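Local coordinates for protein glyoxalase 3 (Candida albicans, PDB 4LRU) that converts methylglyoxal to D-lactate in a single glutathione-independent step, detoxifying the methylglyoxal that metabolism produces, at residues 9-14 and 104-109; 21-26 and 58-63; 165-170 and 199-204. All coordinates share one frame; numbering follows the deposited sequence.

Contact 1: residues 9-14 and 104-109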
loop_
_atom_site.group_PDB
_atom_site.type_symbol
_atom_site.label_atom_id
_atom_site.label_comp_id
_atom_site.label_asym_id
_atom_site.label_seq_id
_atom_site.Cartn_x
_atom_site.Cartn_y
_atom_site.Cartn_z
ATOM N N LEU A 9 -1.809 5.761 6.314
ATOM C CA LEU A 9 -1.882 4.376 5.888
ATOM C C LEU A 9 -3.117 4.219 4.999
ATOM O O LEU A 9 -4.246 4.195 5.487
ATOM C CB LEU A 9 -1.942 3.453 7.116
ATOM C CG LEU A 9 -2.001 1.946 6.856
ATOM C CD1 LEU A 9 -0.930 1.483 5.898
ATOM C CD2 LEU A 9 -1.910 1.151 8.159
ATOM N N ALA A 10 -2.881 4.178 3.686
ATOM C CA ALA A 10 -3.952 4.109 2.692
ATOM C C ALA A 10 -4.438 2.663 2.544
ATOM O O ALA A 10 -3.640 1.717 2.534
ATOM C CB ALA A 10 -3.453 4.633 1.350
ATOM N N LEU A 11 -5.757 2.515 2.448
ATOM C CA LEU A 11 -6.418 1.266 2.127
ATOM C C LEU A 11 -7.197 1.442 0.836
ATOM O O LEU A 11 -7.762 2.517 0.601
ATOM C CB LEU A 11 -7.407 0.900 3.234
ATOM C CG LEU A 11 -6.837 0.182 4.469
ATOM C CD1 LEU A 11 -5.811 1.026 5.198
ATOM C CD2 LEU A 11 -7.952 -0.220 5.412
ATOM N N THR A 12 -7.295 0.385 0.037
ATOM C CA THR A 12 -8.236 0.401 -1.076
ATOM C C THR A 12 -9.693 0.458 -0.608
ATOM O O THR A 12 -10.068 -0.134 0.405
ATOM C CB THR A 12 -8.096 -0.812 -2.013
ATOM O OG1 THR A 12 -9.009 -0.670 -3.112
ATOM C CG2 THR A 12 -8.387 -2.121 -1.291
ATOM N N SER A 13 -10.510 1.161 -1.398
ATOM C CA SER A 13 -11.948 1.271 -1.189
ATOM C C SER A 13 -12.757 0.293 -2.064
ATOM O O SER A 13 -13.968 0.176 -1.908
ATOM C CB SER A 13 -12.404 2.702 -1.500
ATOM O OG SER A 13 -12.303 2.993 -2.895
ATOM N N TYR A 14 -12.078 -0.435 -2.947
ATOM C CA TYR A 14 -12.752 -1.330 -3.874
ATOM C C TYR A 14 -12.944 -2.668 -3.177
ATOM O O TYR A 14 -11.987 -3.210 -2.635
ATOM C CB TYR A 14 -11.910 -1.511 -5.126
ATOM C CG TYR A 14 -12.605 -2.326 -6.187
ATOM C CD1 TYR A 14 -13.551 -1.745 -7.021
ATOM C CD2 TYR A 14 -12.371 -3.695 -6.309
ATOM C CE1 TYR A 14 -14.206 -2.491 -7.983
ATOM C CE2 TYR A 14 -13.026 -4.450 -7.271
ATOM C CZ TYR A 14 -13.930 -3.831 -8.122
ATOM O OH TYR A 14 -14.627 -4.556 -9.072
ATOM N N PHE A 104 1.920 5.416 3.255
ATOM C CA PHE A 104 2.108 3.971 3.035
ATOM C C PHE A 104 0.865 3.353 2.400
ATOM O O PHE A 104 -0.207 3.338 3.005
ATOM C CB PHE A 104 2.427 3.274 4.357
ATOM C CG PHE A 104 2.839 1.844 4.199
ATOM C CD1 PHE A 104 1.912 0.869 3.863
ATOM C CD2 PHE A 104 4.183 1.459 4.369
ATOM C CE1 PHE A 104 2.295 -0.450 3.702
ATOM C CE2 PHE A 104 4.551 0.141 4.202
ATOM C CZ PHE A 104 3.612 -0.815 3.881
ATOM N N GLY A 105 1.009 2.864 1.176
ATOM C CA GLY A 105 -0.083 2.197 0.477
ATOM C C GLY A 105 -0.164 0.716 0.775
ATOM O O GLY A 105 0.621 -0.075 0.246
ATOM N N SER A 106 -1.081 0.328 1.657
ATOM C CA SER A 106 -1.438 -1.079 1.782
ATOM C C SER A 106 -2.151 -1.489 0.517
ATOM O O SER A 106 -2.571 -0.636 -0.254
ATOM C CB SER A 106 -2.326 -1.352 2.999
ATOM O OG SER A 106 -3.677 -0.901 2.833
ATOM N N ALA A 107 -2.322 -2.779 0.308
ATOM C CA ALA A 107 -2.965 -3.186 -0.923
ATOM C C ALA A 107 -3.883 -4.384 -0.760
ATOM O O ALA A 107 -4.778 -4.372 0.092
ATOM C CB ALA A 107 -1.937 -3.366 -2.026
ATOM N N GLY A 108 -3.700 -5.395 -1.601
ATOM C CA GLY A 108 -4.801 -6.209 -2.059
ATOM C C GLY A 108 -5.158 -5.771 -3.457
ATOM O O GLY A 108 -4.939 -4.618 -3.810
ATOM N N HIS A 109 -5.698 -6.686 -4.255
ATOM C CA HIS A 109 -5.960 -6.402 -5.665
ATOM C C HIS A 109 -6.965 -5.256 -5.849
ATOM O O HIS A 109 -7.019 -4.645 -6.910
ATOM C CB HIS A 109 -6.459 -7.654 -6.379
ATOM C CG HIS A 109 -5.373 -8.618 -6.754
ATOM N ND1 HIS A 109 -4.868 -9.554 -5.874
ATOM C CD2 HIS A 109 -4.708 -8.805 -7.921
ATOM C CE1 HIS A 109 -3.937 -10.270 -6.481
ATOM N NE2 HIS A 109 -3.825 -9.841 -7.725
HETATM O O HOH W 1 -5.555 -1.767 0.905
#

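Contact 2: residues 21-26 and 58-63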
loop_
_atom_site.group_PDB
_atom_site.type_symbol
_atom_site.label_atom_id
_atom_site.label_comp_id
_atom_site.label_asym_id
_atom_site.label_seq_id
_atom_site.Cartn_x
_atom_site.Cartn_y
_atom_site.Cartn_z
ATOM N N ASP A 21 -13.135 -18.068 -7.934
ATOM C CA ASP A 21 -13.902 -18.846 -6.953
ATOM C C ASP A 21 -15.079 -18.045 -6.386
ATOM O O ASP A 21 -15.802 -18.514 -5.501
ATOM C CB ASP A 21 -12.988 -19.317 -5.814
ATOM C CG ASP A 21 -12.467 -18.169 -4.979
ATOM O OD1 ASP A 21 -12.853 -17.015 -5.259
ATOM O OD2 ASP A 21 -11.674 -18.415 -4.043
ATOM N N GLY A 22 -15.249 -16.818 -6.876
ATOM C CA GLY A 22 -16.390 -15.993 -6.501
ATOM C C GLY A 22 -16.140 -15.131 -5.276
ATOM O O GLY A 22 -17.017 -14.382 -4.859
ATOM N N LYS A 23 -14.947 -15.234 -4.698
ATOM C CA LYS A 23 -14.620 -14.463 -3.498
ATOM C C LYS A 23 -14.306 -13.012 -3.849
ATOM O O LYS A 23 -13.929 -12.698 -4.983
ATOM C CB LYS A 23 -13.403 -15.056 -2.777
ATOM C CG LYS A 23 -13.593 -16.458 -2.240
ATOM C CD LYS A 23 -14.758 -16.552 -1.281
ATOM C CE LYS A 23 -14.901 -17.970 -0.749
ATOM N NZ LYS A 23 -15.856 -18.015 0.389
ATOM N N LYS A 24 -14.397 -12.137 -2.849
ATOM C CA LYS A 24 -14.115 -10.719 -3.043
ATOM C C LYS A 24 -12.650 -10.357 -2.849
ATOM O O LYS A 24 -11.958 -10.950 -2.015
ATOM C CB LYS A 24 -14.953 -9.893 -2.081
ATOM C CG LYS A 24 -16.440 -10.054 -2.303
ATOM C CD LYS A 24 -17.222 -9.034 -1.483
ATOM C CE LYS A 24 -18.711 -9.128 -1.744
ATOM N NZ LYS A 24 -19.415 -8.056 -0.990
ATOM N N THR A 25 -12.182 -9.357 -3.597
ATOM C CA THR A 25 -10.989 -8.639 -3.202
ATOM C C THR A 25 -11.341 -7.406 -2.384
ATOM O O THR A 25 -12.527 -7.103 -2.152
ATOM C CB THR A 25 -10.092 -8.274 -4.407
ATOM O OG1 THR A 25 -8.789 -7.887 -3.936
ATOM C CG2 THR A 25 -10.675 -7.137 -5.220
ATOM N N GLY A 26 -10.295 -6.715 -1.954
ATOM C CA GLY A 26 -10.372 -5.616 -1.005
ATOM C C GLY A 26 -9.018 -5.472 -0.361
ATOM O O GLY A 26 -8.002 -5.701 -1.013
ATOM N N ASP A 58 -10.102 -8.296 1.656
ATOM C CA ASP A 58 -9.921 -9.325 0.639
ATOM C C ASP A 58 -10.184 -10.693 1.282
ATOM O O ASP A 58 -9.573 -11.026 2.288
ATOM C CB ASP A 58 -8.516 -9.248 0.045
ATOM C CG ASP A 58 -8.292 -10.263 -1.061
ATOM O OD1 ASP A 58 -8.400 -11.468 -0.774
ATOM O OD2 ASP A 58 -7.956 -9.849 -2.205
ATOM N N ASP A 59 -11.132 -11.459 0.752
ATOM C CA ASP A 59 -11.567 -12.713 1.394
ATOM C C ASP A 59 -10.411 -13.724 1.490
ATOM O O ASP A 59 -10.360 -14.550 2.408
ATOM C CB ASP A 59 -12.725 -13.370 0.612
ATOM C CG ASP A 59 -14.057 -12.627 0.745
ATOM O OD1 ASP A 59 -14.271 -11.904 1.742
ATOM O OD2 ASP A 59 -14.915 -12.801 -0.154
ATOM N N HIS A 60 -9.492 -13.674 0.536
ATOM C CA HIS A 60 -8.358 -14.593 0.551
ATOM C C HIS A 60 -7.357 -14.264 1.672
ATOM O O HIS A 60 -6.579 -15.134 2.086
ATOM C CB HIS A 60 -7.682 -14.633 -0.820
ATOM C CG HIS A 60 -8.469 -15.392 -1.845
ATOM N ND1 HIS A 60 -8.076 -15.496 -3.163
ATOM C CD2 HIS A 60 -9.669 -16.003 -1.761
ATOM C CE1 HIS A 60 -8.976 -16.195 -3.831
ATOM N NE2 HIS A 60 -9.952 -16.517 -3.003
ATOM N N SER A 61 -7.441 -13.053 2.215
ATOM C CA SER A 61 -6.465 -12.581 3.212
ATOM C C SER A 61 -6.875 -12.862 4.662
ATOM O O SER A 61 -6.072 -12.674 5.580
ATOM C CB SER A 61 -6.193 -11.097 3.032
ATOM O OG SER A 61 -7.252 -10.305 3.533
ATOM N N VAL A 62 -8.114 -13.291 4.877
ATOM C CA VAL A 62 -8.613 -13.565 6.235
ATOM C C VAL A 62 -8.521 -15.042 6.655
ATOM O O VAL A 62 -8.863 -15.404 7.786
ATOM C CB VAL A 62 -10.049 -13.026 6.420
ATOM C CG1 VAL A 62 -10.114 -11.561 6.012
ATOM C CG2 VAL A 62 -11.051 -13.852 5.624
ATOM N N VAL A 63 -8.083 -15.901 5.744
ATOM C CA VAL A 63 -7.989 -17.327 6.019
ATOM C C VAL A 63 -6.867 -17.620 7.016
ATOM O O VAL A 63 -5.918 -16.837 7.139
ATOM C CB VAL A 63 -7.740 -18.149 4.743
ATOM C CG1 VAL A 63 -8.870 -17.954 3.737
ATOM C CG2 VAL A 63 -6.399 -17.812 4.128
#

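Contact 3: residues 165-170 and 199-204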
loop_
_atom_site.group_PDB
_atom_site.type_symbol
_atom_site.label_atom_id
_atom_site.label_comp_id
_atom_site.label_asym_id
_atom_site.label_seq_id
_atom_site.Cartn_x
_atom_site.Cartn_y
_atom_site.Cartn_z
ATOM N N GLY A 165 7.073 -4.533 -6.592
ATOM C CA GLY A 165 5.654 -4.744 -6.309
ATOM C C GLY A 165 5.278 -6.128 -6.798
ATOM O O GLY A 165 6.130 -6.886 -7.274
ATOM N N PHE A 166 3.994 -6.441 -6.734
ATOM C CA PHE A 166 3.531 -7.804 -6.966
ATOM C C PHE A 166 3.920 -8.282 -8.363
ATOM O O PHE A 166 3.810 -7.550 -9.343
ATOM C CB PHE A 166 2.025 -7.912 -6.740
ATOM C CG PHE A 166 1.562 -9.311 -6.424
ATOM C CD1 PHE A 166 1.797 -9.868 -5.177
ATOM C CD2 PHE A 166 0.977 -10.100 -7.398
ATOM C CE1 PHE A 166 1.391 -11.142 -4.888
ATOM C CE2 PHE A 166 0.557 -11.380 -7.106
ATOM C CZ PHE A 166 0.772 -11.906 -5.854
ATOM N N THR A 167 4.412 -9.508 -8.441
ATOM C CA THR A 167 5.011 -10.013 -9.676
ATOM C C THR A 167 3.958 -10.446 -10.696
ATOM O O THR A 167 2.870 -10.889 -10.334
ATOM C CB THR A 167 5.962 -11.209 -9.432
ATOM O OG1 THR A 167 5.220 -12.351 -8.983
ATOM C CG2 THR A 167 7.059 -10.850 -8.422
ATOM N N ASP A 168 4.305 -10.355 -11.972
ATOM C CA ASP A 168 3.459 -10.912 -13.026
ATOM C C ASP A 168 3.160 -12.392 -12.799
ATOM O O ASP A 168 2.029 -12.834 -12.985
ATOM C CB ASP A 168 4.107 -10.726 -14.385
ATOM C CG ASP A 168 4.170 -9.265 -14.831
ATOM O OD1 ASP A 168 3.618 -8.382 -14.149
ATOM O OD2 ASP A 168 4.787 -9.027 -15.892
ATOM N N ILE A 169 4.167 -13.190 -12.439
ATOM C CA ILE A 169 3.920 -14.608 -12.295
ATOM C C ILE A 169 2.940 -14.853 -11.141
ATOM O O ILE A 169 2.117 -15.768 -11.192
ATOM C CB ILE A 169 5.226 -15.427 -12.151
ATOM C CG1 ILE A 169 4.958 -16.907 -12.448
ATOM C CG2 ILE A 169 5.871 -15.199 -10.793
ATOM C CD1 ILE A 169 6.185 -17.809 -12.387
ATOM N N GLY A 170 3.035 -14.033 -10.101
ATOM C CA GLY A 170 2.112 -14.110 -8.972
ATOM C C GLY A 170 0.664 -13.992 -9.426
ATOM O O GLY A 170 -0.222 -14.677 -8.905
ATOM N N TYR A 199 11.188 -1.339 -12.964
ATOM C CA TYR A 199 10.683 -2.365 -12.076
ATOM C C TYR A 199 11.807 -3.365 -11.757
ATOM O O TYR A 199 12.452 -3.910 -12.654
ATOM C CB TYR A 199 9.500 -3.085 -12.717
ATOM C CG TYR A 199 8.953 -4.217 -11.895
ATOM C CD1 TYR A 199 8.062 -3.986 -10.861
ATOM C CD2 TYR A 199 9.329 -5.532 -12.148
ATOM C CE1 TYR A 199 7.552 -5.023 -10.092
ATOM C CE2 TYR A 199 8.822 -6.571 -11.398
ATOM C CZ TYR A 199 7.932 -6.314 -10.376
ATOM O OH TYR A 199 7.442 -7.357 -9.628
ATOM N N ILE A 200 12.012 -3.595 -10.465
ATOM C CA ILE A 200 12.979 -4.584 -9.995
ATOM C C ILE A 200 12.232 -5.837 -9.543
ATOM O O ILE A 200 11.442 -5.789 -8.595
ATOM C CB ILE A 200 13.808 -4.039 -8.816
ATOM C CG1 ILE A 200 14.436 -2.684 -9.152
ATOM C CG2 ILE A 200 14.879 -5.049 -8.431
ATOM C CD1 ILE A 200 15.399 -2.721 -10.303
ATOM N N GLU A 201 12.469 -6.951 -10.229
ATOM C CA GLU A 201 11.733 -8.183 -9.950
ATOM C C GLU A 201 12.466 -9.000 -8.877
ATOM O O GLU A 201 13.662 -9.243 -8.998
ATOM C CB GLU A 201 11.579 -9.005 -11.237
ATOM C CG GLU A 201 10.986 -10.393 -11.036
ATOM C CD GLU A 201 9.600 -10.548 -11.637
ATOM O OE1 GLU A 201 9.258 -9.796 -12.571
ATOM O OE2 GLU A 201 8.855 -11.434 -11.172
ATOM N N PRO A 202 11.749 -9.423 -7.823
ATOM C CA PRO A 202 12.360 -10.331 -6.856
ATOM C C PRO A 202 12.717 -11.667 -7.525
ATOM O O PRO A 202 12.200 -11.999 -8.598
ATOM C CB PRO A 202 11.257 -10.538 -5.828
ATOM C CG PRO A 202 10.003 -10.389 -6.630
ATOM C CD PRO A 202 10.309 -9.271 -7.580
ATOM N N GLU A 203 13.585 -12.439 -6.896
ATOM C CA GLU A 203 13.962 -13.730 -7.473
ATOM C C GLU A 203 12.738 -14.629 -7.602
ATOM O O GLU A 203 12.557 -15.309 -8.619
ATOM C CB GLU A 203 15.001 -14.404 -6.597
ATOM C CG GLU A 203 16.290 -13.623 -6.527
ATOM C CD GLU A 203 17.472 -14.537 -6.368
ATOM O OE1 GLU A 203 18.358 -14.520 -7.246
ATOM O OE2 GLU A 203 17.488 -15.293 -5.378
ATOM N N GLY A 204 11.888 -14.597 -6.578
ATOM C CA GLY A 204 10.659 -15.376 -6.578
ATOM C C GLY A 204 9.488 -14.560 -6.083
ATOM O O GLY A 204 9.665 -13.557 -5.380
HETATM O O HOH W 2 6.672 -9.061 -12.560
HETATM O O HOH W 3 7.187 -12.680 -12.717
#

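Contact 1: residues 9-14 and 104-109
Leu9 of strand 6-10 and Phe104 of strand 102-105 lie side by side on neighbouring parallel strands, in the middle of the central sheet of this DJ-1 superfamily fold. Both side chains point the same way, toward helix 29-42, where Leu9 meets Phe36 and Phe104 meets Pro35. Phe104 CG is anti to the backbone N (chi1 -171°) and beside the carbonyl carbon, and from there ring atom CD1 comes within 3.5 Å of Leu9 CD1. The carbonyl of Phe104 takes the backbone N-H of Ala10, N to O 2.9 Å, while Leu9 CA approaches the same oxygen in a CA-H...O contact. Gly105 pairs with Ala10 across the strands and adds no side chain to the face that carries Ala10 CB. Ser106, just past strand 102-105, continues the ladder with its N-H, N to Ala10 O 3.0 Å, and adds its hydroxyl: OG, placed between the backbone N and the carbonyl carbon (chi1 74°), donates to the same Ala10 O at 2.6 Å, in the carbonyl plane on a lone pair. Ala107 turns its CB away from 9-14, and its side chain lies about 4 Å from those of Cys139 and His140, both inferred active-site residues. Beyond it, His109 NE2 is hydrogen-bonded to Glu171, another inferred active-site residue. Where the two segments draw apart (Thr12 CA to Ala107 CA 6.4 Å), a water bridges them: it accepts from Thr12 N at 2.9 Å and donates to Ser106 OG and Ala107 O.

Contact 2: residues 21-26 and 58-63
Asp21 and His60 meet tip to tip, joining the loop before helix 29-42 to the loop before helix 69-76. His60 NE2 donates to Asp21 OD2 at 2.8 Å; this oxygen is met on its syn side, 19° out of the carboxylate plane, and itself lies near the ring plane of His60, although the two planes stand 82° apart. Beside this pair, Lys23 packs its CG 3.7 Å from His60 NE2. Lys24 and Asp59 exchange two bonds: Lys24 N donates to Asp59 OD2 at 2.8 Å, from above the carboxylate plane, and Asp59 N donates to Lys24 O at 2.9 Å. Deeper in, Asp58 CG is anti to the backbone N (chi1 -178°), from where OD2 accepts from Thr25 OG1 at 2.7 Å on the anti side; Tyr19 OH bonds to that same oxygen.

Two Asx turns position the carboxylates of Asp21 and Asp58: Asp21 OD1 accepts from Lys23 N, and Asp58 OD1 from His60 N. Ser61 N and OG both donate to Asp58 O, and Tyr19 stacks on the His60 ring.

The chemistry is acidic side chains answered mainly by neutral donors. Lys23 NZ, 5.3 Å from Asp59 OD2, may ease that charge without contact, and Asp21 would be expected to favour a positively charged His60.

Contact 3: residues 165-170 and 199-204
Tyr199 OH reaches across to the backbone of Gly165, and Pro202 packs on Thr167, the N-cap of helix 168-173. Together they tie the loop leading into that helix to the chain leaving strand 198-199, next to the small parallel sheet of 162-163 and 198-199.

Packing comes first. Thr167 CG2 presses on Pro202 CG at 3.5 Å, tight for two carbons. The Tyr199 ring has Ile188 and Ala192 of helix 188-195 against it. Phe166 leads away from this interface to pack against His140 and Cys139, inferred active-site residues; Glu171, also an inferred active-site residue, follows Gly170.

Charge and water meet at the helix start, though here the account is provisional, because Glu201 was deposited in two conformers and holds these contacts in one of them. In that one its carboxylate faces the first turn, where the helix dipole would be expected to favour a negative group. One water accepts from Asp168 N and donates to Glu201 OE1; another accepts from Ile169 N and donates to Glu201 OE2.

The direct hydrogen bonds are firmer. Tyr199 OH donates to Gly165 O at 2.7 Å; the carbonyl oxygen lies in the plane of the tyrosine ring, at its edge, but the hydroxyl sits above the carbonyl plane. In the cap itself, Thr167 OG1 lies between the backbone N and the carbonyl carbon (chi1 67°) and accepts from Gly170 N at 3.0 Å.

How the contacts relate
From the N terminus the chain runs through strand 6-10 and out along 9-14, then into the 21-26 loop. Contact 2 closes first, when 58-63 returns to that loop after helix 29-42 and strand 45-50. It is nested inside the longer loop that contact 1 closes at 104-109, where strand 102-105 joins strand 6-10 in the central sheet. The two touch: Thr12 CG2 packs on Gly26 C at 3.5 Å. Contact 3 follows in series, linking 165-170 to 199-204 around helices 168-173, 177-182 and 188-195. Contacts 1 and 3 do not touch, but their residues Ala107 and Phe166 both approach His140.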